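Side-chain contacts in serine acetyltransferase (Bacteroides vulgatus ATCC 8482, PDB 3F1X), which probably transfers an acetyl group from acetyl-CoA to the hydroxyl of L-serine, a step on the way to cysteine: residues Arg127-Leu130 with Ala131-Glu135; Phe147-Ile150 with Ile151-Pro155; Ala117-Ile120 with Ser121-Glu125; Ala197-Gly200 with His201-Ile205. One frame throughout, in Å; residues are numbered along the deposited sequence.

Contact 1 (Arg127-Leu130 with Ala131-Glu135); sequences RRIL and ATDVE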
# COMPACT_ATOMS: atom_id res chain seq x y z
N ARG A 127 -2.60 29.96 -11.15
CA ARG A 127 -3.52 30.17 -10.04
C ARG A 127 -4.44 31.35 -10.35
O ARG A 127 -5.63 31.30 -10.07
CB ARG A 127 -2.75 30.45 -8.75
CG ARG A 127 -3.64 30.82 -7.57
CD ARG A 127 -2.81 31.29 -6.38
NE ARG A 127 -2.11 30.19 -5.74
CZ ARG A 127 -1.28 30.34 -4.71
NH1 ARG A 127 -1.05 31.55 -4.21
NH2 ARG A 127 -0.68 29.29 -4.18
N ARG A 128 -3.86 32.41 -10.93
CA ARG A 128 -4.64 33.60 -11.28
C ARG A 128 -5.70 33.29 -12.32
O ARG A 128 -6.83 33.77 -12.23
CB ARG A 128 -3.73 34.70 -11.82
CG ARG A 128 -2.72 35.24 -10.83
CD ARG A 128 -1.96 36.42 -11.41
NE ARG A 128 -0.78 36.73 -10.61
CZ ARG A 128 0.46 36.53 -11.02
NH1 ARG A 128 0.70 36.02 -12.22
NH2 ARG A 128 1.48 36.82 -10.22
N ILE A 129 -5.34 32.50 -13.33
CA ILE A 129 -6.29 32.16 -14.37
C ILE A 129 -7.37 31.21 -13.86
O ILE A 129 -8.55 31.45 -14.05
CB ILE A 129 -5.61 31.52 -15.60
CG1 ILE A 129 -4.53 32.46 -16.15
CG2 ILE A 129 -6.65 31.24 -16.68
CD1 ILE A 129 -3.73 31.88 -17.30
N LEU A 130 -6.94 30.15 -13.19
CA LEU A 130 -7.88 29.18 -12.67
C LEU A 130 -8.85 29.85 -11.71
O LEU A 130 -10.00 29.46 -11.64
CB LEU A 130 -7.14 28.03 -11.99
CG LEU A 130 -6.36 27.18 -13.00
CD1 LEU A 130 -5.46 26.18 -12.28
CD2 LEU A 130 -7.34 26.47 -13.90
N ALA A 131 -8.38 30.86 -10.98
CA ALA A 131 -9.24 31.58 -10.06
C ALA A 131 -10.45 32.16 -10.80
O ALA A 131 -11.57 32.15 -10.28
CB ALA A 131 -8.46 32.70 -9.35
N THR A 132 -10.23 32.65 -12.02
CA THR A 132 -11.34 33.22 -12.79
C THR A 132 -12.28 32.11 -13.26
O THR A 132 -13.49 32.33 -13.39
CB THR A 132 -10.84 34.03 -14.02
OG1 THR A 132 -10.29 33.14 -15.00
CG2 THR A 132 -9.79 35.04 -13.58
N ASP A 133 -11.73 30.93 -13.51
CA ASP A 133 -12.55 29.79 -13.95
C ASP A 133 -13.46 29.36 -12.80
O ASP A 133 -14.63 29.03 -13.02
CB ASP A 133 -11.68 28.60 -14.37
CG ASP A 133 -10.74 28.93 -15.51
OD1 ASP A 133 -11.13 29.70 -16.41
OD2 ASP A 133 -9.61 28.41 -15.51
N VAL A 134 -12.92 29.34 -11.59
CA VAL A 134 -13.72 28.96 -10.42
C VAL A 134 -14.83 29.99 -10.20
O VAL A 134 -15.96 29.62 -9.87
CB VAL A 134 -12.87 28.89 -9.14
CG1 VAL A 134 -13.77 28.68 -7.94
CG2 VAL A 134 -11.87 27.74 -9.24
N GLU A 135 -14.51 31.27 -10.38
CA GLU A 135 -15.50 32.33 -10.21
C GLU A 135 -16.62 32.19 -11.22
O GLU A 135 -17.79 32.36 -10.88
CB GLU A 135 -14.84 33.70 -10.38
CG GLU A 135 -13.95 34.10 -9.22
CD GLU A 135 -13.06 35.28 -9.57
OE1 GLU A 135 -13.59 36.30 -10.07
OE2 GLU A 135 -11.83 35.18 -9.35

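Contact 2 (Phe147-Ile150 with Ile151-Pro155); sequences FGEI and ISCYP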
# COMPACT_ATOMS: atom_id res chain seq x y z
N PHE A 147 -17.06 28.60 -3.21
CA PHE A 147 -15.86 28.47 -4.03
C PHE A 147 -15.18 27.17 -3.62
O PHE A 147 -14.62 26.45 -4.45
CB PHE A 147 -14.89 29.62 -3.79
CG PHE A 147 -15.17 30.86 -4.61
CD1 PHE A 147 -14.36 31.98 -4.48
CD2 PHE A 147 -16.24 30.91 -5.50
CE1 PHE A 147 -14.60 33.15 -5.21
CE2 PHE A 147 -16.49 32.08 -6.25
CZ PHE A 147 -15.67 33.19 -6.10
N GLY A 148 -15.23 26.88 -2.32
CA GLY A 148 -14.62 25.69 -1.78
C GLY A 148 -15.20 24.38 -2.29
O GLY A 148 -14.46 23.43 -2.53
N GLU A 149 -16.52 24.34 -2.46
CA GLU A 149 -17.19 23.14 -2.94
C GLU A 149 -16.81 22.89 -4.40
O GLU A 149 -16.65 21.75 -4.83
CB GLU A 149 -18.72 23.29 -2.85
CG GLU A 149 -19.49 22.12 -3.46
CD GLU A 149 -21.00 22.25 -3.33
OE1 GLU A 149 -21.60 23.15 -3.97
OE2 GLU A 149 -21.60 21.44 -2.59
N ILE A 150 -16.66 23.98 -5.15
CA ILE A 150 -16.31 23.89 -6.55
C ILE A 150 -14.91 23.32 -6.75
O ILE A 150 -14.73 22.36 -7.49
CB ILE A 150 -16.41 25.27 -7.23
CG1 ILE A 150 -17.89 25.69 -7.26
CG2 ILE A 150 -15.82 25.22 -8.63
CD1 ILE A 150 -18.12 27.07 -7.82
N ILE A 151 -13.93 23.91 -6.08
CA ILE A 151 -12.55 23.46 -6.18
C ILE A 151 -12.39 22.03 -5.68
O ILE A 151 -11.66 21.22 -6.26
CB ILE A 151 -11.60 24.36 -5.35
CG1 ILE A 151 -11.61 25.78 -5.91
CG2 ILE A 151 -10.18 23.78 -5.34
CD1 ILE A 151 -10.85 26.77 -5.06
N SER A 152 -13.10 21.72 -4.59
CA SER A 152 -13.02 20.42 -3.95
C SER A 152 -13.60 19.20 -4.66
O SER A 152 -13.03 18.11 -4.56
CB SER A 152 -13.60 20.51 -2.54
OG SER A 152 -12.77 21.28 -1.70
N CYS A 153 -14.72 19.34 -5.38
CA CYS A 153 -15.28 18.18 -6.04
C CYS A 153 -15.86 18.34 -7.44
O CYS A 153 -16.26 17.36 -8.06
CB CYS A 153 -16.34 17.52 -5.14
SG CYS A 153 -17.87 18.45 -4.95
N TYR A 154 -15.92 19.57 -7.96
CA TYR A 154 -16.44 19.76 -9.31
C TYR A 154 -15.45 19.19 -10.31
O TYR A 154 -14.28 19.57 -10.33
CB TYR A 154 -16.67 21.24 -9.58
CG TYR A 154 -18.01 21.74 -9.11
CD1 TYR A 154 -18.56 21.29 -7.91
CD2 TYR A 154 -18.71 22.69 -9.84
CE1 TYR A 154 -19.79 21.77 -7.46
CE2 TYR A 154 -19.94 23.18 -9.40
CZ TYR A 154 -20.47 22.71 -8.21
OH TYR A 154 -21.68 23.19 -7.76
N PRO A 155 -15.91 18.27 -11.17
CA PRO A 155 -15.05 17.65 -12.18
C PRO A 155 -14.49 18.63 -13.22
O PRO A 155 -13.36 18.48 -13.67
CB PRO A 155 -15.95 16.59 -12.80
CG PRO A 155 -17.32 17.23 -12.70
CD PRO A 155 -17.30 17.81 -11.30

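Contact 3 (Ala117-Ile120 with Ser121-Glu125); sequences ARFI and SKLPE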
# COMPACT_ATOMS: atom_id res chain seq x y z
N ALA A 117 11.51 23.60 -13.81
CA ALA A 117 11.54 24.79 -12.97
C ALA A 117 10.77 25.92 -13.67
O ALA A 117 10.05 26.69 -13.01
CB ALA A 117 12.99 25.21 -12.71
N ARG A 118 10.91 26.02 -14.99
CA ARG A 118 10.21 27.04 -15.77
C ARG A 118 8.70 26.85 -15.59
O ARG A 118 7.95 27.82 -15.42
CB ARG A 118 10.56 26.93 -17.25
CG ARG A 118 12.03 27.16 -17.61
CD ARG A 118 12.44 28.62 -17.47
NE ARG A 118 13.85 28.84 -17.82
CZ ARG A 118 14.48 30.01 -17.70
NH1 ARG A 118 13.82 31.07 -17.24
NH2 ARG A 118 15.76 30.12 -18.03
N PHE A 119 8.26 25.60 -15.63
CA PHE A 119 6.84 25.33 -15.45
C PHE A 119 6.39 25.81 -14.07
O PHE A 119 5.36 26.48 -13.95
CB PHE A 119 6.54 23.83 -15.55
CG PHE A 119 5.15 23.49 -15.12
CD1 PHE A 119 4.07 23.75 -15.95
CD2 PHE A 119 4.90 22.99 -13.84
CE1 PHE A 119 2.75 23.52 -15.52
CE2 PHE A 119 3.60 22.76 -13.39
CZ PHE A 119 2.52 23.03 -14.24
N ILE A 120 7.15 25.45 -13.05
CA ILE A 120 6.80 25.83 -11.68
C ILE A 120 6.69 27.34 -11.51
O ILE A 120 5.86 27.81 -10.73
CB ILE A 120 7.82 25.26 -10.68
CG1 ILE A 120 7.58 23.75 -10.53
CG2 ILE A 120 7.69 25.97 -9.33
CD1 ILE A 120 8.69 23.01 -9.85
N SER A 121 7.51 28.09 -12.24
CA SER A 121 7.49 29.54 -12.16
C SER A 121 6.20 30.08 -12.75
O SER A 121 5.89 31.27 -12.62
CB SER A 121 8.67 30.16 -12.91
OG SER A 121 8.46 30.11 -14.30
N LYS A 122 5.44 29.21 -13.42
CA LYS A 122 4.18 29.60 -14.03
C LYS A 122 2.97 29.31 -13.14
O LYS A 122 1.85 29.72 -13.46
CB LYS A 122 3.98 28.88 -15.37
CG LYS A 122 4.54 29.61 -16.58
CD LYS A 122 6.04 29.79 -16.51
CE LYS A 122 6.55 30.55 -17.74
NZ LYS A 122 8.04 30.68 -17.76
N LEU A 123 3.18 28.61 -12.03
CA LEU A 123 2.08 28.29 -11.13
C LEU A 123 1.35 29.51 -10.58
O LEU A 123 0.13 29.47 -10.40
CB LEU A 123 2.59 27.41 -9.98
CG LEU A 123 2.97 26.00 -10.45
CD1 LEU A 123 3.63 25.21 -9.32
CD2 LEU A 123 1.70 25.30 -10.93
N PRO A 124 2.07 30.61 -10.29
CA PRO A 124 1.35 31.78 -9.76
C PRO A 124 0.34 32.30 -10.79
O PRO A 124 -0.77 32.69 -10.45
CB PRO A 124 2.46 32.78 -9.48
CG PRO A 124 3.62 31.88 -9.09
CD PRO A 124 3.53 30.77 -10.12
N GLU A 125 0.75 32.29 -12.05
CA GLU A 125 -0.11 32.76 -13.13
C GLU A 125 -1.26 31.77 -13.34
O GLU A 125 -2.39 32.17 -13.56
CB GLU A 125 0.71 32.92 -14.41
CG GLU A 125 -0.08 33.37 -15.65
CD GLU A 125 -0.72 34.73 -15.48
OE1 GLU A 125 -0.08 35.63 -14.89
OE2 GLU A 125 -1.86 34.92 -15.96
O HOH W 1 10.66 31.02 -16.14

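Contact 4 (Ala197-Gly200 with His201-Ile205); sequences AQIG and HHFTI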
# COMPACT_ATOMS: atom_id res chain seq x y z
N ALA A 197 -5.44 23.34 -27.60
CA ALA A 197 -6.54 24.28 -27.67
C ALA A 197 -6.12 25.56 -26.95
O ALA A 197 -5.25 25.53 -26.08
CB ALA A 197 -7.79 23.70 -27.00
N GLN A 198 -6.73 26.68 -27.34
CA GLN A 198 -6.45 27.98 -26.73
C GLN A 198 -7.74 28.39 -26.02
O GLN A 198 -8.80 28.47 -26.64
CB GLN A 198 -6.08 29.00 -27.82
CG GLN A 198 -5.79 30.41 -27.32
CD GLN A 198 -4.55 30.49 -26.44
OE1 GLN A 198 -4.55 30.01 -25.30
NE2 GLN A 198 -3.49 31.09 -26.96
N ILE A 199 -7.66 28.64 -24.72
CA ILE A 199 -8.85 28.97 -23.97
C ILE A 199 -8.72 30.18 -23.06
O ILE A 199 -7.81 30.26 -22.23
CB ILE A 199 -9.30 27.76 -23.12
CG1 ILE A 199 -9.52 26.54 -24.03
CG2 ILE A 199 -10.57 28.09 -22.37
CD1 ILE A 199 -9.96 25.29 -23.29
N GLY A 200 -9.66 31.10 -23.22
CA GLY A 200 -9.65 32.33 -22.44
C GLY A 200 -10.02 32.22 -20.97
O GLY A 200 -10.29 31.13 -20.45
N HIS A 201 -10.03 33.36 -20.30
CA HIS A 201 -10.34 33.42 -18.88
C HIS A 201 -11.82 33.16 -18.61
O HIS A 201 -12.64 33.11 -19.53
CB HIS A 201 -9.94 34.78 -18.30
CG HIS A 201 -8.46 34.98 -18.21
ND1 HIS A 201 -7.57 34.44 -19.12
CD2 HIS A 201 -7.71 35.69 -17.33
CE1 HIS A 201 -6.34 34.80 -18.81
NE2 HIS A 201 -6.40 35.56 -17.73
N HIS A 202 -12.15 33.00 -17.33
CA HIS A 202 -13.53 32.76 -16.92
C HIS A 202 -14.19 31.70 -17.78
O HIS A 202 -15.30 31.89 -18.28
CB HIS A 202 -14.32 34.07 -16.98
CG HIS A 202 -13.79 35.14 -16.08
ND1 HIS A 202 -12.69 35.91 -16.41
CD2 HIS A 202 -14.17 35.53 -14.84
CE1 HIS A 202 -12.42 36.73 -15.41
NE2 HIS A 202 -13.30 36.52 -14.44
N PHE A 203 -13.51 30.58 -17.97
CA PHE A 203 -14.05 29.50 -18.77
C PHE A 203 -14.77 28.54 -17.84
O PHE A 203 -14.31 28.27 -16.74
CB PHE A 203 -12.92 28.77 -19.50
CG PHE A 203 -13.38 27.60 -20.32
CD1 PHE A 203 -14.26 27.79 -21.39
CD2 PHE A 203 -12.93 26.31 -20.04
CE1 PHE A 203 -14.69 26.71 -22.18
CE2 PHE A 203 -13.36 25.22 -20.82
CZ PHE A 203 -14.23 25.42 -21.89
N THR A 204 -15.91 28.01 -18.27
CA THR A 204 -16.62 27.08 -17.43
C THR A 204 -17.27 25.98 -18.25
O THR A 204 -17.69 26.19 -19.39
CB THR A 204 -17.69 27.80 -16.57
OG1 THR A 204 -18.20 26.91 -15.58
CG2 THR A 204 -18.83 28.27 -17.44
N ILE A 205 -17.33 24.79 -17.67
CA ILE A 205 -17.94 23.63 -18.31
C ILE A 205 -18.93 23.10 -17.29
O ILE A 205 -18.54 22.72 -16.18
CB ILE A 205 -16.89 22.55 -18.64
CG1 ILE A 205 -15.94 23.06 -19.73
CG2 ILE A 205 -17.60 21.27 -19.07
CD1 ILE A 205 -14.77 22.13 -20.04

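Contact 1 (Arg127-Leu130 with Ala131-Glu135)
Leu130 and Asp133 meet on one side of helix 123-139, where leucine CD2 comes to 3.4 Å from OD2 of the carboxylate. Both side chains take the helix-favoured first torsion with CG anti to the carbonyl carbon (chi1 -68° and -59°). Leucine suits its place by packing on Phe54 and on helix 155-171 at Ser161 and Arg164. Asp133 is buried, yet its oxygens have partners: OD2 forms a salt bridge with Arg164 and OD1 accepts a hydrogen bond from the backbone N of Phe203. Ala131 N donates to Arg127 O at 2.9 Å. The small methyl of this residue rests on the preceding turn, Ala131 CB lying 3.2 Å from Arg127 O and 3.5 Å from Arg128 O. Thr132 turns its hydroxyl back along the helix. With OG1 between the backbone N and the carbonyl carbon (chi1 70°), it donates to Ile129 O at 2.6 Å, in the carbonyl plane. That oxygen also accepts from Asp133 N at 3.3 Å, and is thus shared between a short hydroxyl bond and a longer backbone one. Thr132 OG1 accepts from the backbone N of His202. The chemistry implies a helix face made to receive another chain segment: backbone bonds hold the turn, Leu130 faces Phe54 and helix 155-171, and Thr132 and Asp133 present acceptors to the neighbouring loop. Arg164 probably keeps the buried carboxylate charged.

Contact 2 (Phe147-Ile150 with Ile151-Pro155)
Ile150 lies against one face of the Tyr154 ring. Its CG1 sits 4.0 Å from the ring centroid and only 13° off the normal, a CH-pi contact displaced toward the rim nearest CE2. CG2 adds a second touch, 4.0 Å from CD2. A beta-branched residue suits this place because one arm covers the face while the methyl CG2 meets the rim. Glu149 reaches the far part of the same ring: with CG anti to its backbone N (chi1 175°) and the chain extended, CG comes to 4.0 Å from CE1, and the carboxylate plane is turned 27° from that of the ring. Its OE1 also takes a weak hydrogen bond from Thr145 N. These are contacts four and five residues apart at the closing end of helix 147-153, in the helical part of the chain that precedes the left-handed beta-helix of serine acetyltransferases. Were Tyr154 an alanine, Ile150 CG1 and Glu149 CG would probably lose their aromatic cover, and a gap would be likely to open beside Arg179 of the second subunit. The backbone N of Tyr154 donates to Ile150 O at 3.1 Å, keeping the ring's stem close to the helix. Two residues earlier, Gly148 O accepts from Ser152 twice, from N at 3.0 Å and from OG at 2.9 Å, the two donors arriving from opposite faces of the carbonyl plane.

Contact 3 (Ala117-Ile120 with Ser121-Glu125)
Lys122 lays its aliphatic chain along the carbonyl of Arg118, with CD pressed to 3.0 Å from Arg118 O. A bend at chi2 (63°) folds the chain back in this way and brings the ammonium group toward a water. That water donates to Ser121 OG at 3.0 Å and accepts weak bonds from Lys122 NZ and from the guanidinium of Arg118, at whose edge it lies in plane. Long, flexible cations suit this outer side: the water lies between the two like charges, and Lys122 also packs on Glu168. With an alanine here, the water would probably lose its ammonium partner and Arg118 O the methylenes packed against it. Serine suits the preceding position for its short hydroxyl: Ser121 OG donates to Arg118 O at 2.6 Å, backed by a weak bond from its own N. Toward the interior the chemistry turns apolar. Leu123 CD2 approaches the Phe119 ring obliquely, 4.0 Å from CE2, and its other branch, CD1, lies 4.1 Å from Ile120 CG2. Helix 68-93 and helix 39-53 continue this packing, while Pro124 leans on Leu17 of the second subunit. Leu123 N closes the turn onto Ile120 O at 3.1 Å. A type I beta turn from Ile120 to Leu123 thus joins helix 109-120 to helix 123-139, with proline in the opening turn of the second helix, where its missing N-H costs little.

Contact 4 (Ala197-Gly200 with His201-Ile205)
Ile199 and Phe203 pack together where the chain turns from strand 198-199 to strand 204-206, a corner of the left-handed parallel beta-helix that characterises this acyltransferase family. Just before it, Ala197 offers its carbonyl to the hydroxyl of Tyr163. Gln198 is tied by backbone bonds to the next coil, at Ser217 and Ile219. Ile199 then points toward the turn. Its CG2 is anti to the backbone N and settles over one face of the Phe203 ring, 3.8 Å from the centroid and 23° off the normal, a CH-pi contact offset toward CG. A branched aliphatic residue suits this place because one arm can cover the ring while the side chain also touches Tyr163 of helix 155-171; Ile160 and Arg164 of that helix touch the ring too. Gly200 O and Ile199 O each accept from a different nitrogen of the Arg164 guanidinium. The chain swings round at His202, whose backbone has left-handed helical angles (46°/48°), and brings Phe203 back toward Ile199. Beside the glycine carbonyl, the His201 ring presents an edge, ND1 lying 3.8 Å from Gly200 C, while Phe203 CB approaches Gly200 O at 3.7 Å.

Contacts 1 and 3 share helix 123-139, contact 3 at its entry and contact 1 further along; contact 2 belongs to the next helix and packs on contact 1 through Val134 and Glu135 against Phe147, Ile150 and Ile151. Contact 4 alone lies in the beta-helix, and contact 1 bridges to it through Thr132 and Asp133. Arg164 completes that junction by meeting Asp133 and the carbonyls of contact 4. Contact 2 is the most buried and mainly apolar and aromatic. Contact 3 has an apolar inner side and a charged, watered outer one. Contact 1 combines polar bonds with packing, while contact 4 is apolar within and bonds to polar partners outside. The three helical contacts also touch the second subunit; contact 4 does not.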